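PDB 4YE5: peptidoglycan synthetase penicillin-binding protein 3 from Bifidobacterium adolescentis, which probably binds penicillin and, as a member of the transpeptidase family, is thought to cross-link peptidoglycan strands in the bacterial cell wall. Local coordinates for residues 176-179 and 180-184; 374-377 and 378-381. All blocks are in the same frame, centred on the assembly; numbering follows the deposited sequence.

Contact 1. Residues 176-179 and 180-184; sequences MENK and TLTGR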
HETATM    1  N   MSE A 176      -0.670   7.472  -4.813  1.00 26.79           N
HETATM    2  CA  MSE A 176       0.553   6.920  -5.394  1.00 23.37           C
HETATM    3  C   MSE A 176       0.412   6.596  -6.874  1.00 24.92           C
HETATM    4  O   MSE A 176       1.337   6.803  -7.651  1.00 26.32           O
HETATM    5  CB  MSE A 176       0.945   5.638  -4.673  1.00 20.27           C
HETATM    6  CG  MSE A 176       2.235   5.074  -5.174  1.00 30.26           C
HETATM    7 SE   MSE A 176       2.722   3.569  -4.052  0.43 39.72          SE
HETATM    8  CE  MSE A 176       1.698   2.274  -4.990  1.00 19.60           C
ATOM      9  N   GLU A 177      -0.736   6.047  -7.251  1.00 22.53           N
ATOM     10  CA  GLU A 177      -0.971   5.627  -8.631  1.00 23.21           C
ATOM     11  C   GLU A 177      -1.814   6.652  -9.394  1.00 27.38           C
ATOM     12  O   GLU A 177      -2.415   6.325 -10.411  1.00 24.25           O
ATOM     13  CB  GLU A 177      -1.688   4.279  -8.634  1.00 22.50           C
ATOM     14  CG  GLU A 177      -0.798   3.150  -8.083  1.00 23.31           C
ATOM     15  CD  GLU A 177       0.457   3.029  -8.890  1.00 31.44           C
ATOM     16  OE1 GLU A 177       0.340   2.778 -10.114  1.00 37.60           O
ATOM     17  OE2 GLU A 177       1.550   3.244  -8.320  1.00 35.33           O
ATOM     18  N   ASN A 178      -1.852   7.882  -8.898  1.00 25.43           N
ATOM     19  CA  ASN A 178      -2.753   8.897  -9.438  1.00 30.57           C
ATOM     20  C   ASN A 178      -2.530   9.169 -10.921  1.00 30.50           C
ATOM     21  O   ASN A 178      -3.488   9.294 -11.677  1.00 28.77           O
ATOM     22  CB  ASN A 178      -2.668  10.197  -8.631  1.00 21.74           C
ATOM     23  CG  ASN A 178      -3.818  11.161  -8.944  1.00 31.48           C
ATOM     24  OD1 ASN A 178      -4.994  10.813  -8.815  1.00 28.45           O
ATOM     25  ND2 ASN A 178      -3.475  12.381  -9.347  1.00 31.84           N
ATOM     26  N   LYS A 179      -1.270   9.253 -11.332  1.00 27.96           N
ATOM     27  CA  LYS A 179      -0.952   9.569 -12.721  1.00 35.91           C
ATOM     28  C   LYS A 179      -1.568   8.521 -13.637  1.00 37.83           C
ATOM     29  O   LYS A 179      -2.324   8.853 -14.557  1.00 28.98           O
ATOM     30  CB  LYS A 179       0.561   9.662 -12.937  1.00 33.17           C
ATOM     31  CG  LYS A 179       0.965  10.246 -14.308  1.00 38.11           C
ATOM     32  CD  LYS A 179       2.456  10.605 -14.309  1.00 43.31           C
ATOM     33  CE  LYS A 179       3.015  10.789 -15.717  1.00 51.41           C
ATOM     34  NZ  LYS A 179       2.359  11.905 -16.446  1.00 57.86           N
ATOM     35  N   THR A 180      -1.266   7.258 -13.346  1.00 30.15           N
ATOM     36  CA  THR A 180      -1.813   6.117 -14.070  1.00 30.77           C
ATOM     37  C   THR A 180      -3.338   6.093 -14.044  1.00 32.24           C
ATOM     38  O   THR A 180      -3.979   5.921 -15.088  1.00 31.40           O
ATOM     39  CB  THR A 180      -1.265   4.782 -13.469  1.00 41.01           C
ATOM     40  OG1 THR A 180       0.156   4.751 -13.607  1.00 45.97           O
ATOM     41  CG2 THR A 180      -1.832   3.584 -14.183  1.00 44.26           C
ATOM     42  N   LEU A 181      -3.922   6.255 -12.856  1.00 24.16           N
ATOM     43  CA  LEU A 181      -5.389   6.212 -12.704  1.00 20.97           C
ATOM     44  C   LEU A 181      -6.155   7.396 -13.346  1.00 23.38           C
ATOM     45  O   LEU A 181      -7.312   7.255 -13.730  1.00 28.88           O
ATOM     46  CB  LEU A 181      -5.760   6.121 -11.219  1.00 22.49           C
ATOM     47  CG  LEU A 181      -5.324   4.841 -10.478  1.00 24.22           C
ATOM     48  CD1 LEU A 181      -5.409   5.036  -8.951  1.00 23.87           C
ATOM     49  CD2 LEU A 181      -6.193   3.662 -10.941  1.00 19.88           C
ATOM     50  N   THR A 182      -5.528   8.564 -13.411  1.00 24.59           N
ATOM     51  CA  THR A 182      -6.221   9.775 -13.871  1.00 31.99           C
ATOM     52  C   THR A 182      -6.446   9.804 -15.385  1.00 31.27           C
ATOM     53  O   THR A 182      -7.505  10.221 -15.853  1.00 33.25           O
ATOM     54  CB  THR A 182      -5.473  11.058 -13.435  1.00 33.57           C
ATOM     55  OG1 THR A 182      -5.579  11.197 -12.019  1.00 32.89           O
ATOM     56  CG2 THR A 182      -6.078  12.320 -14.098  1.00 35.25           C
ATOM     57  N   GLY A 183      -5.456   9.350 -16.144  1.00 30.36           N
ATOM     58  CA  GLY A 183      -5.513   9.453 -17.596  1.00 31.69           C
ATOM     59  C   GLY A 183      -5.230  10.881 -18.034  1.00 35.71           C
ATOM     60  O   GLY A 183      -4.592  11.647 -17.306  1.00 29.64           O
ATOM     61  N   ARG A 184      -5.701  11.254 -19.223  1.00 34.30           N
ATOM     62  CA  ARG A 184      -5.436  12.595 -19.742  1.00 32.76           C
ATOM     63  C   ARG A 184      -6.691  13.168 -20.384  1.00 31.26           C
ATOM     64  O   ARG A 184      -7.255  12.563 -21.287  1.00 24.34           O
ATOM     65  CB  ARG A 184      -4.298  12.560 -20.773  1.00 37.36           C
ATOM     66  CG  ARG A 184      -2.926  12.179 -20.187  1.00 46.47           C
ATOM     67  CD  ARG A 184      -1.816  12.222 -21.241  1.00 48.40           C
ATOM     68  NE  ARG A 184      -1.987  11.215 -22.290  1.00 51.31           N
ATOM     69  CZ  ARG A 184      -1.605   9.944 -22.169  1.00 58.83           C
ATOM     70  NH1 ARG A 184      -1.788   9.091 -23.168  1.00 60.55           N
ATOM     71  NH2 ARG A 184      -1.041   9.523 -21.041  1.00 53.88           N
TER
HETATM   72  O   HOH W   1      -6.141  13.277 -10.677  1.00 38.01           O
HETATM   73  O   HOH W   2      -2.464  11.067 -15.858  1.00 38.25           O

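Contact 2. Residues 374-377 and 378-381; sequences LNLP and GESE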
ATOM      1  N   LEU A 374       8.772   1.166  -2.326  1.00 23.84           N
ATOM      2  CA  LEU A 374       7.330   1.031  -2.592  1.00 25.19           C
ATOM      3  C   LEU A 374       6.634   2.367  -2.862  1.00 27.07           C
ATOM      4  O   LEU A 374       5.569   2.399  -3.484  1.00 30.01           O
ATOM      5  CB  LEU A 374       6.627   0.338  -1.424  1.00 19.72           C
ATOM      6  CG  LEU A 374       6.978  -1.134  -1.170  1.00 21.63           C
ATOM      7  CD1 LEU A 374       6.583  -1.515   0.251  1.00 22.88           C
ATOM      8  CD2 LEU A 374       6.307  -2.046  -2.186  1.00 22.61           C
ATOM      9  N   ASN A 375       7.222   3.451  -2.367  1.00 26.40           N
ATOM     10  CA  ASN A 375       6.666   4.804  -2.522  1.00 32.38           C
ATOM     11  C   ASN A 375       5.272   5.000  -1.931  1.00 31.82           C
ATOM     12  O   ASN A 375       4.487   5.785  -2.448  1.00 30.18           O
ATOM     13  CB  ASN A 375       6.643   5.240  -3.988  1.00 35.97           C
ATOM     14  CG  ASN A 375       8.004   5.160  -4.643  1.00 48.70           C
ATOM     15  OD1 ASN A 375       9.018   5.555  -4.059  1.00 49.16           O
ATOM     16  ND2 ASN A 375       8.037   4.641  -5.867  1.00 55.08           N
ATOM     17  N   LEU A 376       4.958   4.291  -0.856  1.00 23.34           N
ATOM     18  CA  LEU A 376       3.694   4.505  -0.151  1.00 21.42           C
ATOM     19  C   LEU A 376       3.719   5.891   0.478  1.00 26.94           C
ATOM     20  O   LEU A 376       4.732   6.279   1.075  1.00 27.81           O
ATOM     21  CB  LEU A 376       3.524   3.444   0.942  1.00 19.34           C
ATOM     22  CG  LEU A 376       3.305   2.043   0.347  1.00 29.17           C
ATOM     23  CD1 LEU A 376       3.618   0.962   1.351  1.00 28.47           C
ATOM     24  CD2 LEU A 376       1.878   1.931  -0.146  1.00 32.87           C
ATOM     25  N   PRO A 377       2.625   6.664   0.321  1.00 28.41           N
ATOM     26  CA  PRO A 377       2.585   7.977   0.983  1.00 27.13           C
ATOM     27  C   PRO A 377       2.687   7.804   2.501  1.00 25.86           C
ATOM     28  O   PRO A 377       2.025   6.926   3.049  1.00 22.57           O
ATOM     29  CB  PRO A 377       1.208   8.519   0.592  1.00 26.79           C
ATOM     30  CG  PRO A 377       0.920   7.856  -0.749  1.00 27.88           C
ATOM     31  CD  PRO A 377       1.464   6.454  -0.562  1.00 25.27           C
ATOM     32  N   GLY A 378       3.524   8.603   3.160  1.00 26.20           N
ATOM     33  CA  GLY A 378       3.604   8.574   4.612  1.00 29.14           C
ATOM     34  C   GLY A 378       4.588   7.539   5.139  1.00 26.16           C
ATOM     35  O   GLY A 378       4.751   7.376   6.344  1.00 28.06           O
ATOM     36  N   GLU A 379       5.241   6.839   4.223  1.00 21.31           N
ATOM     37  CA  GLU A 379       6.246   5.849   4.565  1.00 24.89           C
ATOM     38  C   GLU A 379       7.553   6.533   4.981  1.00 30.40           C
ATOM     39  O   GLU A 379       8.007   7.448   4.306  1.00 25.91           O
ATOM     40  CB  GLU A 379       6.511   4.967   3.343  1.00 26.39           C
ATOM     41  CG  GLU A 379       7.529   3.879   3.575  1.00 35.35           C
ATOM     42  CD  GLU A 379       7.895   3.127   2.294  1.00 41.80           C
ATOM     43  OE1 GLU A 379       7.171   3.235   1.276  1.00 38.16           O
ATOM     44  OE2 GLU A 379       8.930   2.437   2.307  1.00 43.76           O
ATOM     45  N   SER A 380       8.166   6.080   6.070  1.00 24.01           N
ATOM     46  CA  SER A 380       9.459   6.631   6.510  1.00 32.42           C
ATOM     47  C   SER A 380      10.624   5.752   6.043  1.00 30.90           C
ATOM     48  O   SER A 380      10.436   4.573   5.754  1.00 26.43           O
ATOM     49  CB  SER A 380       9.490   6.736   8.040  1.00 31.25           C
ATOM     50  OG  SER A 380      10.789   7.051   8.501  1.00 41.19           O
ATOM     51  N   GLU A 381      11.833   6.303   5.993  1.00 25.09           N
ATOM     52  CA  GLU A 381      12.996   5.476   5.676  1.00 27.16           C
ATOM     53  C   GLU A 381      13.572   4.818   6.927  1.00 25.30           C
ATOM     54  O   GLU A 381      14.485   4.004   6.833  1.00 28.54           O
ATOM     55  CB  GLU A 381      14.085   6.279   4.947  1.00 34.30           C
ATOM     56  CG  GLU A 381      13.639   6.797   3.589  1.00 46.90           C
ATOM     57  CD  GLU A 381      14.705   7.624   2.898  1.00 60.00           C
ATOM     58  OE1 GLU A 381      15.665   8.056   3.573  1.00 62.01           O
ATOM     59  OE2 GLU A 381      14.583   7.832   1.672  1.00 67.53           O
TER
HETATM   60  O   HOH W   3       9.785   3.644  -0.796  1.00 31.42           O

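Contact 1. Residues 176-179 and 180-184
Glu177 and Asn178 meet Leu181 and Thr182 one helical turn on, a local contact that runs the length of the short helix 178-182 within the PBP dimerisation region. Glu177 holds the N-cap position; its carbonyl O takes the first i to i+4 bond, from Leu181 N at 2.9 Å, and that bond is nearly straight (167°). On the same face the isobutyl group of Leu181 lies over the Glu177 backbone, with CD1 3.8 Å from Glu177 CB, and the leucine is buried against Val215 of strand 214-217. The next i to i+4 pair is more polar. Asn178 O receives Thr182 N at 2.8 Å, a more bent bond, while Thr182 OG1 sits equally close to the same oxygen. The hydroxyl is there because OG1 lies anti to its own carbonyl carbon (chi1 -69°), folded back toward the preceding turn. The Asn178 amide reaches across the Thr182 side chain at an angle; its OD1 is hydrogen-bonded to Gly169 N and Arg32 NH2, which fixes the amide from outside the helix, and ND2 donates to a water that also bonds Thr182 OG1. Gly183 is the first residue to leave helical backbone angles, with positive phi. There a second water donates to both Lys179 O and Gly183 O, 2.6 Å from each.

Contact 2. Residues 374-377 and 378-381
Leu376 and Glu379 are joined by two hydrogen bonds, one backbone bond that closes a turn and one to a carboxylate, in the loop between helices 356-365 and 394-397 of the transpeptidase region. The backbone bond runs from Glu379 N to Leu376 O at 3.2 Å and closes a type II beta turn over Pro377 and Gly378. Its donor stands above the carbonyl plane, 45° out of it. Gly378 has the positive phi (88°) expected at the third position of such a turn, where a side chain would run into Pro377 O. The side-chain bond goes the other way: Leu376 N gives its hydrogen to Glu379 OE1, also at 3.2 Å and nearly along the C-O axis. Glu379, with CG anti to the backbone N (chi1 -179°) and the rest extended, crosses the Leu376 side chain at an angle to get there. Water adds a third link, accepting from Asn375 N at 3.0 Å and donating weakly to Glu379 OE1. Close carbon contacts to the carboxylate are few: Leu376 CB lies 3.7 Å from Glu379 OE1. Both leucines are buried, Leu374 against Met409 of helix 408-419 and Leu376 against Val279 of helix 277-280. Glu379 OE2 is hydrogen-bonded to Thr372 OG1. The carboxylate of the turn's last residue is thus tied back to its first residue and the chain just before it, and these donors would probably stabilise its negative charge.

In the fold
The two contacts come in series along the chain, contact 1 in the PBP dimerisation region and contact 2 in the transpeptidase region, with centres about 18 Å apart. Contact 1 belongs to helix 178-182, packed on strands 214-217 and 430-434 of a mixed sheet that joins strands from both parts of the chain; contact 2 is a loop between helices 356-365 and 394-397. They nevertheless touch: the selenium of Met176, a selenomethionine, lies 3.1 Å from Leu374 O, and Met176 CB packs near Pro377 CD. The residue just ahead of the N-cap of helix 178-182 thus meets the residues leading into the turn, so the pair is probably part of the junction between the two regions of this elongated protein.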